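Local atomic coordinates of peptidase M42 (Thaumarchaeota archaeon SCGC AB-539-E09, PDB entry 5DS0), a protein that probably removes amino acids one at a time from the N-termini of peptides, as a dinuclear-metal aminopeptidase of the M42 family assembled from twelve subunits. Residues Leu253-Lys258 with Pro289-Gln294; Leu83-Leu88 with Met136-Gly141; Tyr37-Val42 with Ile52-Asp57. One frame throughout, in Å; residues are numbered along the deposited sequence.

Interaction 1: residues Leu253-Lys258 with Pro289-Gln294; sequences LTKMGK and PLQLSQ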
loop_
_atom_site.group_PDB
_atom_site.type_symbol
_atom_site.label_atom_id
_atom_site.label_comp_id
_atom_site.label_asym_id
_atom_site.label_seq_id
_atom_site.Cartn_x
_atom_site.Cartn_y
_atom_site.Cartn_z
ATOM N N LEU C 253 -7.220 -33.703 -11.251
ATOM C CA LEU C 253 -7.773 -34.487 -12.339
ATOM C C LEU C 253 -8.901 -35.435 -11.929
ATOM O O LEU C 253 -9.773 -35.703 -12.752
ATOM C CB LEU C 253 -6.662 -35.293 -13.033
ATOM C CG LEU C 253 -5.694 -34.461 -13.886
ATOM C CD1 LEU C 253 -4.338 -35.152 -13.997
ATOM C CD2 LEU C 253 -6.282 -34.134 -15.256
ATOM N N THR C 254 -8.885 -35.951 -10.694
ATOM C CA THR C 254 -9.780 -37.051 -10.335
ATOM C C THR C 254 -11.164 -36.585 -9.939
ATOM O O THR C 254 -11.333 -35.498 -9.400
ATOM C CB THR C 254 -9.223 -37.919 -9.204
ATOM O OG1 THR C 254 -8.916 -37.106 -8.073
ATOM C CG2 THR C 254 -7.972 -38.621 -9.652
ATOM N N LYS C 255 -12.146 -37.430 -10.238
ATOM C CA LYS C 255 -13.537 -37.187 -9.910
ATOM C C LYS C 255 -14.087 -38.340 -9.097
ATOM O O LYS C 255 -13.805 -39.505 -9.379
ATOM C CB LYS C 255 -14.351 -37.022 -11.193
ATOM C CG LYS C 255 -13.883 -35.870 -12.069
ATOM C CD LYS C 255 -14.833 -35.586 -13.214
ATOM C CE LYS C 255 -14.539 -34.255 -13.892
ATOM N NZ LYS C 255 -14.867 -33.064 -13.058
HETATM N N MSE C 256 -14.874 -38.025 -8.086
HETATM C CA MSE C 256 -15.450 -39.052 -7.240
HETATM C C MSE C 256 -16.445 -39.805 -8.069
HETATM O O MSE C 256 -17.311 -39.212 -8.718
HETATM C CB MSE C 256 -16.112 -38.410 -6.034
HETATM C CG MSE C 256 -16.646 -39.443 -5.063
HETATM SE SE MSE C 256 -17.692 -38.561 -3.648
HETATM C CE MSE C 256 -19.345 -38.080 -4.602
ATOM N N GLY C 257 -16.315 -41.125 -8.073
ATOM C CA GLY C 257 -17.240 -42.002 -8.797
ATOM C C GLY C 257 -16.777 -42.473 -10.161
ATOM O O GLY C 257 -17.406 -43.333 -10.750
ATOM N N LYS C 258 -15.665 -41.938 -10.646
ATOM C CA LYS C 258 -15.115 -42.298 -11.951
ATOM C C LYS C 258 -13.939 -43.268 -11.837
ATOM O O LYS C 258 -13.212 -43.484 -12.799
ATOM C CB LYS C 258 -14.681 -41.038 -12.689
ATOM C CG LYS C 258 -15.834 -40.142 -13.080
ATOM C CD LYS C 258 -16.487 -40.646 -14.353
ATOM C CE LYS C 258 -18.000 -40.483 -14.312
ATOM N NZ LYS C 258 -18.601 -41.086 -15.533
ATOM N N PRO C 289 -12.276 -49.079 -14.257
ATOM C CA PRO C 289 -11.987 -47.685 -14.608
ATOM C C PRO C 289 -10.848 -47.125 -13.750
ATOM O O PRO C 289 -10.773 -47.423 -12.549
ATOM C CB PRO C 289 -13.299 -46.967 -14.300
ATOM C CG PRO C 289 -13.953 -47.801 -13.249
ATOM C CD PRO C 289 -13.568 -49.216 -13.562
ATOM N N LEU C 290 -9.963 -46.351 -14.363
ATOM C CA LEU C 290 -8.762 -45.895 -13.694
ATOM C C LEU C 290 -8.422 -44.480 -14.138
ATOM O O LEU C 290 -8.267 -44.230 -15.325
ATOM C CB LEU C 290 -7.623 -46.842 -14.031
ATOM C CG LEU C 290 -6.307 -46.569 -13.317
ATOM C CD1 LEU C 290 -6.417 -46.883 -11.832
ATOM C CD2 LEU C 290 -5.184 -47.382 -13.941
ATOM N N GLN C 291 -8.309 -43.550 -13.195
ATOM C CA GLN C 291 -8.077 -42.143 -13.540
ATOM C C GLN C 291 -6.612 -41.754 -13.357
ATOM O O GLN C 291 -6.072 -41.881 -12.274
ATOM C CB GLN C 291 -8.934 -41.222 -12.671
ATOM C CG GLN C 291 -10.409 -41.576 -12.626
ATOM C CD GLN C 291 -11.222 -40.570 -11.843
ATOM O OE1 GLN C 291 -11.381 -39.430 -12.266
ATOM N NE2 GLN C 291 -11.707 -40.969 -10.672
ATOM N N LEU C 292 -5.967 -41.289 -14.418
ATOM C CA LEU C 292 -4.598 -40.820 -14.291
ATOM C C LEU C 292 -4.586 -39.533 -13.506
ATOM O O LEU C 292 -5.336 -38.616 -13.810
ATOM C CB LEU C 292 -3.972 -40.612 -15.659
ATOM C CG LEU C 292 -3.773 -41.883 -16.481
ATOM C CD1 LEU C 292 -3.005 -41.551 -17.747
ATOM C CD2 LEU C 292 -3.039 -42.959 -15.696
ATOM N N SER C 293 -3.735 -39.482 -12.491
ATOM C CA SER C 293 -3.716 -38.386 -11.530
ATOM C C SER C 293 -2.303 -37.861 -11.301
ATOM O O SER C 293 -1.324 -38.534 -11.588
ATOM C CB SER C 293 -4.282 -38.877 -10.202
ATOM O OG SER C 293 -3.954 -38.002 -9.142
ATOM N N GLN C 294 -2.213 -36.644 -10.780
ATOM C CA GLN C 294 -0.935 -36.030 -10.483
ATOM C C GLN C 294 -1.095 -35.114 -9.285
ATOM O O GLN C 294 -1.948 -34.269 -9.313
ATOM C CB GLN C 294 -0.463 -35.241 -11.702
ATOM C CG GLN C 294 1.005 -35.447 -12.026
ATOM C CD GLN C 294 1.402 -34.902 -13.391
ATOM O OE1 GLN C 294 1.775 -33.734 -13.516
ATOM N NE2 GLN C 294 1.341 -35.753 -14.419
#
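The side chain of Gln-291 reaches from its strand over the turn of Lys-255 to Lys-258, its CD lying 3.6 Å from Lys-258 CB while its amide runs beside the backbone of Lys-255. The primary amide of Gln-291 pairs with both the N-H and the C=O of Lys-255, the first residue of a type II beta turn, much as a neighbouring strand would. Gln-291 OE1 accepts from Lys-255 N at 2.9 Å, and Gln-291 NE2 donates to Lys-255 O, also at 2.9 Å. Both bonds lie in the carbonyl planes and use lone pairs, so the pair fixes the rotation of the amide as well as its position. CG stands anti to the carbonyl carbon (chi1 -51°) and the chain then runs straight out (chi2 -175°), which carries the amide across the gap. NE2 also donates to Gly-259 O, just past the turn. The turn itself closes with a weak bond from Lys-258 N to Lys-255 O, so Lys-255 O receives two donors. Gly-257 takes the third corner at a positive phi of 98°.

Behind this amide pair, the strand that starts at Gln-291 runs parallel to strand 261-263 in the large mixed sheet of the metal-bearing domain. Ser-293 OG bonds there to Asp-239, and Gln-294 turns to a second subunit, where its OE1 accepts from Asn-86 of that subunit. Between the two segments, Thr-254 CG2 meets Ser-293 CB at 3.7 Å. At the far end, Leu-253 extends its CD1 branch along the strand backbone, ending 3.6 Å from Leu-292 O and 4.1 Å from Ser-293 CA.

Interaction 2: residues Leu83-Leu88 with Met136-Gly141; sequences LTFNTL and MFIDIG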
loop_
_atom_site.group_PDB
_atom_site.type_symbol
_atom_site.label_atom_id
_atom_site.label_comp_id
_atom_site.label_asym_id
_atom_site.label_seq_id
_atom_site.Cartn_x
_atom_site.Cartn_y
_atom_site.Cartn_z
ATOM N N LEU C 83 -8.139 -24.529 26.302
ATOM C CA LEU C 83 -6.948 -25.231 25.898
ATOM C C LEU C 83 -6.374 -24.553 24.680
ATOM O O LEU C 83 -7.117 -24.178 23.802
ATOM C CB LEU C 83 -7.288 -26.672 25.540
ATOM C CG LEU C 83 -8.223 -27.395 26.512
ATOM C CD1 LEU C 83 -8.489 -28.817 26.051
ATOM C CD2 LEU C 83 -7.692 -27.408 27.935
ATOM N N THR C 84 -5.060 -24.411 24.620
ATOM C CA THR C 84 -4.390 -24.087 23.364
ATOM C C THR C 84 -3.938 -25.410 22.771
ATOM O O THR C 84 -3.834 -26.406 23.476
ATOM C CB THR C 84 -3.168 -23.184 23.568
ATOM O OG1 THR C 84 -2.237 -23.831 24.449
ATOM C CG2 THR C 84 -3.591 -21.858 24.171
ATOM N N PHE C 85 -3.674 -25.428 21.472
ATOM C CA PHE C 85 -3.301 -26.673 20.813
ATOM C C PHE C 85 -2.299 -26.445 19.689
ATOM O O PHE C 85 -2.275 -25.379 19.101
ATOM C CB PHE C 85 -4.552 -27.356 20.250
ATOM C CG PHE C 85 -5.291 -26.531 19.236
ATOM C CD1 PHE C 85 -4.936 -26.571 17.893
ATOM C CD2 PHE C 85 -6.322 -25.720 19.615
ATOM C CE1 PHE C 85 -5.602 -25.802 16.957
ATOM C CE2 PHE C 85 -7.003 -24.951 18.688
ATOM C CZ PHE C 85 -6.644 -24.988 17.355
ATOM N N ASN C 86 -1.519 -27.467 19.376
ATOM C CA ASN C 86 -0.779 -27.498 18.133
ATOM C C ASN C 86 -1.436 -28.475 17.194
ATOM O O ASN C 86 -2.121 -29.402 17.631
ATOM C CB ASN C 86 0.656 -27.891 18.385
ATOM C CG ASN C 86 1.488 -26.720 18.875
ATOM O OD1 ASN C 86 1.554 -25.697 18.214
ATOM N ND2 ASN C 86 2.119 -26.866 20.031
ATOM N N THR C 87 -1.237 -28.263 15.903
ATOM C CA THR C 87 -1.789 -29.153 14.901
ATOM C C THR C 87 -0.898 -30.361 14.719
ATOM O O THR C 87 0.315 -30.275 14.904
ATOM C CB THR C 87 -1.904 -28.471 13.546
ATOM O OG1 THR C 87 -0.612 -28.111 13.076
ATOM C CG2 THR C 87 -2.767 -27.217 13.626
ATOM N N LEU C 88 -1.509 -31.495 14.384
ATOM C CA LEU C 88 -0.797 -32.718 14.028
ATOM C C LEU C 88 -1.159 -33.027 12.604
ATOM O O LEU C 88 -2.217 -33.587 12.337
ATOM C CB LEU C 88 -1.219 -33.875 14.921
ATOM C CG LEU C 88 -0.871 -33.721 16.397
ATOM C CD1 LEU C 88 -1.372 -34.913 17.206
ATOM C CD2 LEU C 88 0.636 -33.562 16.588
HETATM N N MSE C 136 -6.278 -19.585 18.085
HETATM C CA MSE C 136 -7.495 -20.323 18.410
HETATM C C MSE C 136 -7.276 -21.088 19.680
HETATM O O MSE C 136 -6.153 -21.197 20.159
HETATM C CB MSE C 136 -7.834 -21.301 17.300
HETATM C CG MSE C 136 -8.228 -20.584 16.025
HETATM SE SE MSE C 136 -8.680 -21.908 14.626
HETATM C CE MSE C 136 -8.657 -20.650 13.108
ATOM N N PHE C 137 -8.355 -21.606 20.254
ATOM C CA PHE C 137 -8.252 -22.525 21.377
ATOM C C PHE C 137 -9.467 -23.403 21.410
ATOM O O PHE C 137 -10.372 -23.253 20.609
ATOM C CB PHE C 137 -8.099 -21.783 22.706
ATOM C CG PHE C 137 -8.754 -20.488 22.706
ATOM C CD1 PHE C 137 -10.129 -20.427 22.794
ATOM C CD2 PHE C 137 -8.006 -19.321 22.551
ATOM C CE1 PHE C 137 -10.782 -19.213 22.746
ATOM C CE2 PHE C 137 -8.641 -18.093 22.488
ATOM C CZ PHE C 137 -10.040 -18.039 22.589
ATOM N N ILE C 138 -9.477 -24.325 22.357
ATOM C CA ILE C 138 -10.541 -25.274 22.489
ATOM C C ILE C 138 -11.267 -24.976 23.772
ATOM O O ILE C 138 -10.663 -24.862 24.842
ATOM C CB ILE C 138 -9.981 -26.702 22.460
ATOM C CG1 ILE C 138 -9.512 -27.010 21.041
ATOM C CG2 ILE C 138 -11.021 -27.721 22.875
ATOM C CD1 ILE C 138 -8.430 -28.044 20.988
ATOM N N ASP C 139 -12.580 -24.871 23.641
ATOM C CA ASP C 139 -13.471 -24.611 24.743
ATOM C C ASP C 139 -14.082 -25.928 25.127
ATOM O O ASP C 139 -14.750 -26.559 24.313
ATOM C CB ASP C 139 -14.558 -23.643 24.296
ATOM C CG ASP C 139 -15.480 -23.232 25.420
ATOM O OD1 ASP C 139 -15.407 -23.814 26.527
ATOM O OD2 ASP C 139 -16.286 -22.306 25.203
ATOM N N ILE C 140 -13.878 -26.333 26.376
ATOM C CA ILE C 140 -14.438 -27.595 26.869
ATOM C C ILE C 140 -15.523 -27.365 27.923
ATOM O O ILE C 140 -15.901 -28.297 28.635
ATOM C CB ILE C 140 -13.347 -28.530 27.427
ATOM C CG1 ILE C 140 -12.596 -27.853 28.576
ATOM C CG2 ILE C 140 -12.376 -28.908 26.330
ATOM C CD1 ILE C 140 -11.775 -28.801 29.420
ATOM N N GLY C 141 -16.035 -26.140 27.995
ATOM C CA GLY C 141 -17.134 -25.810 28.893
ATOM C C GLY C 141 -16.667 -25.534 30.302
ATOM O O GLY C 141 -17.475 -25.495 31.236
#
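A closed antiparallel barrel of six strands forms the second domain of the subunit, and here two of its adjacent strands, 82-88 and 137-139, meet at one end. Leu-83 and Ile-138 form an antiparallel hydrogen-bonded pair. Leu-83 N donates to Ile-138 O at 2.9 Å along an almost straight line (176°), in the carbonyl plane, and Ile-138 N returns a bond to Leu-83 O. The short strand segments cross at 135°, and the pairing does not continue to Phe-85; the ring of Phe-85 lies against the diverging segment, with Phe-137 C at its edge. Phe-85 takes the crowded first torsion, CG between the backbone N and the carbonyl carbon (chi1 60°). Its CD2 side meets the CD1 tip of Ile-138 at about a right angle, and its CZ lies 3.9 Å from Met-136 CB. This is barrel-core chemistry: Phe-72 of the next strand meets the same ring edge-to-face, and Met-136 reaches on to Ile-114, Leu-96 and Leu-97. Leu-83 and Ile-138 project to the same face of the sheet, CB to CB 4.1 Å, and Leu-83 CD1 lies 3.9 Å from Ile-140 CG2, these two side chains crossing at about a right angle. At the strand's end, Asp-139 OD1 accepts from Gly-141 N at 2.8 Å, from above the carboxylate plane, in an Asx turn. OD1 also forms a salt bridge with Arg-322, and OD2 a hydrogen bond with His-323, both of a neighbouring subunit.

Interaction 3: residues Tyr37-Val42 with Ile52-Asp57; sequences YADEVV and IAKGND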
loop_
_atom_site.group_PDB
_atom_site.type_symbol
_atom_site.label_atom_id
_atom_site.label_comp_id
_atom_site.label_asym_id
_atom_site.label_seq_id
_atom_site.Cartn_x
_atom_site.Cartn_y
_atom_site.Cartn_z
ATOM N N TYR C 37 -7.493 -63.919 9.150
ATOM C CA TYR C 37 -7.108 -63.859 7.722
ATOM C C TYR C 37 -5.612 -63.741 7.420
ATOM O O TYR C 37 -5.183 -64.064 6.314
ATOM C CB TYR C 37 -7.851 -62.713 7.027
ATOM C CG TYR C 37 -9.354 -62.769 7.201
ATOM C CD1 TYR C 37 -10.101 -63.804 6.660
ATOM C CD2 TYR C 37 -10.025 -61.786 7.925
ATOM C CE1 TYR C 37 -11.470 -63.863 6.828
ATOM C CE2 TYR C 37 -11.398 -61.829 8.092
ATOM C CZ TYR C 37 -12.115 -62.871 7.539
ATOM O OH TYR C 37 -13.474 -62.912 7.718
ATOM N N ALA C 38 -4.820 -63.248 8.363
ATOM C CA ALA C 38 -3.396 -63.074 8.122
ATOM C C ALA C 38 -2.629 -64.282 8.622
ATOM O O ALA C 38 -2.930 -64.820 9.683
ATOM C CB ALA C 38 -2.892 -61.824 8.813
ATOM N N ASP C 39 -1.614 -64.687 7.866
ATOM C CA ASP C 39 -0.786 -65.821 8.244
ATOM C C ASP C 39 0.206 -65.436 9.343
ATOM O O ASP C 39 0.657 -66.285 10.094
ATOM C CB ASP C 39 -0.066 -66.384 7.013
ATOM C CG ASP C 39 -1.043 -66.842 5.917
ATOM O OD1 ASP C 39 -2.077 -67.462 6.251
ATOM O OD2 ASP C 39 -0.783 -66.581 4.715
ATOM N N GLU C 40 0.523 -64.152 9.456
ATOM C CA GLU C 40 1.470 -63.673 10.463
ATOM C C GLU C 40 1.321 -62.154 10.592
ATOM O O GLU C 40 0.812 -61.497 9.683
ATOM C CB GLU C 40 2.895 -64.050 10.053
ATOM C CG GLU C 40 3.964 -63.843 11.120
ATOM C CD GLU C 40 5.389 -64.037 10.588
ATOM O OE1 GLU C 40 5.585 -64.873 9.668
ATOM O OE2 GLU C 40 6.314 -63.355 11.099
ATOM N N VAL C 41 1.736 -61.604 11.730
ATOM C CA VAL C 41 1.658 -60.164 11.982
ATOM C C VAL C 41 2.997 -59.624 12.490
ATOM O O VAL C 41 3.492 -60.062 13.514
ATOM C CB VAL C 41 0.582 -59.842 13.038
ATOM C CG1 VAL C 41 0.467 -58.336 13.250
ATOM C CG2 VAL C 41 -0.764 -60.436 12.647
ATOM N N VAL C 42 3.573 -58.663 11.784
ATOM C CA VAL C 42 4.809 -58.025 12.235
ATOM C C VAL C 42 4.538 -56.550 12.484
ATOM O O VAL C 42 3.636 -55.963 11.883
ATOM C CB VAL C 42 5.984 -58.187 11.231
ATOM C CG1 VAL C 42 6.277 -59.657 10.984
ATOM C CG2 VAL C 42 5.712 -57.480 9.910
ATOM N N ILE C 52 0.789 -60.297 7.015
ATOM C CA ILE C 52 1.434 -61.076 5.964
ATOM C C ILE C 52 0.527 -62.186 5.466
ATOM O O ILE C 52 -0.009 -62.971 6.249
ATOM C CB ILE C 52 2.750 -61.687 6.457
ATOM C CG1 ILE C 52 3.649 -60.585 7.030
ATOM C CG2 ILE C 52 3.459 -62.410 5.323
ATOM C CD1 ILE C 52 4.893 -61.087 7.738
ATOM N N ALA C 53 0.337 -62.228 4.152
ATOM C CA ALA C 53 -0.319 -63.346 3.477
ATOM C C ALA C 53 0.756 -64.086 2.689
ATOM O O ALA C 53 1.284 -63.554 1.711
ATOM C CB ALA C 53 -1.428 -62.848 2.559
ATOM N N LYS C 54 1.083 -65.302 3.136
ATOM C CA LYS C 54 2.224 -66.050 2.618
ATOM C C LYS C 54 1.989 -66.632 1.237
ATOM O O LYS C 54 0.871 -66.903 0.819
ATOM C CB LYS C 54 2.647 -67.158 3.580
ATOM C CG LYS C 54 3.321 -66.664 4.857
ATOM C CD LYS C 54 4.077 -67.793 5.577
ATOM C CE LYS C 54 4.397 -67.490 7.051
ATOM N NZ LYS C 54 4.864 -66.090 7.318
ATOM N N GLY C 55 3.093 -66.772 0.526
ATOM C CA GLY C 55 3.154 -67.412 -0.781
ATOM C C GLY C 55 4.637 -67.619 -1.019
ATOM O O GLY C 55 5.352 -68.047 -0.110
ATOM N N ASN C 56 5.124 -67.288 -2.201
ATOM C CA ASN C 56 6.546 -67.458 -2.479
ATOM C C ASN C 56 7.358 -66.439 -1.691
ATOM O O ASN C 56 6.994 -65.279 -1.641
ATOM C CB ASN C 56 6.816 -67.311 -3.969
ATOM C CG ASN C 56 5.923 -68.203 -4.812
ATOM O OD1 ASN C 56 4.938 -68.760 -4.324
ATOM N ND2 ASN C 56 6.245 -68.323 -6.077
ATOM N N ASP C 57 8.440 -66.876 -1.048
ATOM C CA ASP C 57 9.309 -65.964 -0.274
ATOM C C ASP C 57 9.527 -64.629 -0.963
ATOM O O ASP C 57 9.531 -63.600 -0.300
ATOM C CB ASP C 57 10.676 -66.575 -0.010
ATOM C CG ASP C 57 11.540 -65.753 0.978
ATOM O OD1 ASP C 57 11.016 -64.901 1.733
ATOM O OD2 ASP C 57 12.768 -65.975 0.989
#
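Ile-52 O is gripped twice from the opposing strand: by Asp-39 N at 2.9 Å, nearly along the C=O axis (171°), and weakly by Glu-40 N at 3.5 Å. Two successive residues thus face one, the mark of a classic beta bulge, here at the open end of the hairpin of strands 40-43 and 49-53. The antiparallel hydrogen-bonded pair of Glu-40 and Ile-52 is completed by Ile-52 N, which donates to Glu-40 O at 2.9 Å in a nearly straight bond (172°).

The extra residue is put to use. Asp-39 points toward the facing chain, and its OD2 accepts from Lys-54 N at 2.8 Å on the anti lone pair, carrying the pairing one step past the strand end. Lys-54 then sends its own chain back across: bent at its last torsion, it brings NZ to Glu-40 OE1 at 2.7 Å, a salt bridge that again uses an anti lone pair. Asp-39 OD2 stays 6.2 Å from the same NZ, close enough that its charge may add to the pull on the ammonium.

Glu-40, extended with CG anti to the backbone N, lies side by side with Ile-52, both pointing the same way. The CD1 tip of Ile-52 also meets Val-42 CG1 at 3.8 Å, crossing it at about a right angle. Beyond the hairpin, Ile-52 packs on Thr-205 and Tyr-207 of strand 205-211, which pairs with strand 49-53, while Tyr-37 rests on Arg-193 and Asp-197 of helix 179-197.

In the fold
The three contacts are separate, their nearest atoms about 22 Å apart in every pairing. Interactions 1 and 3 reach the same mixed sheet of the metal-bearing domain, yet interaction 1 is partly buried and touches other subunits, whereas interaction 3 is a surface hairpin that no other protein chain of the assembly touches. Interaction 2 lies in the barrel, with its centre about 42 Å from that of interaction 3 and on the opposite side of the chain's centre. Chemistry follows place: the buried barrel contact relies on apolar side chains around one strand pair, the exposed hairpin adds a salt bridge and a carboxylate-to-backbone hydrogen bond, and interaction 1 uses an uncharged side-chain amide to hold a turn.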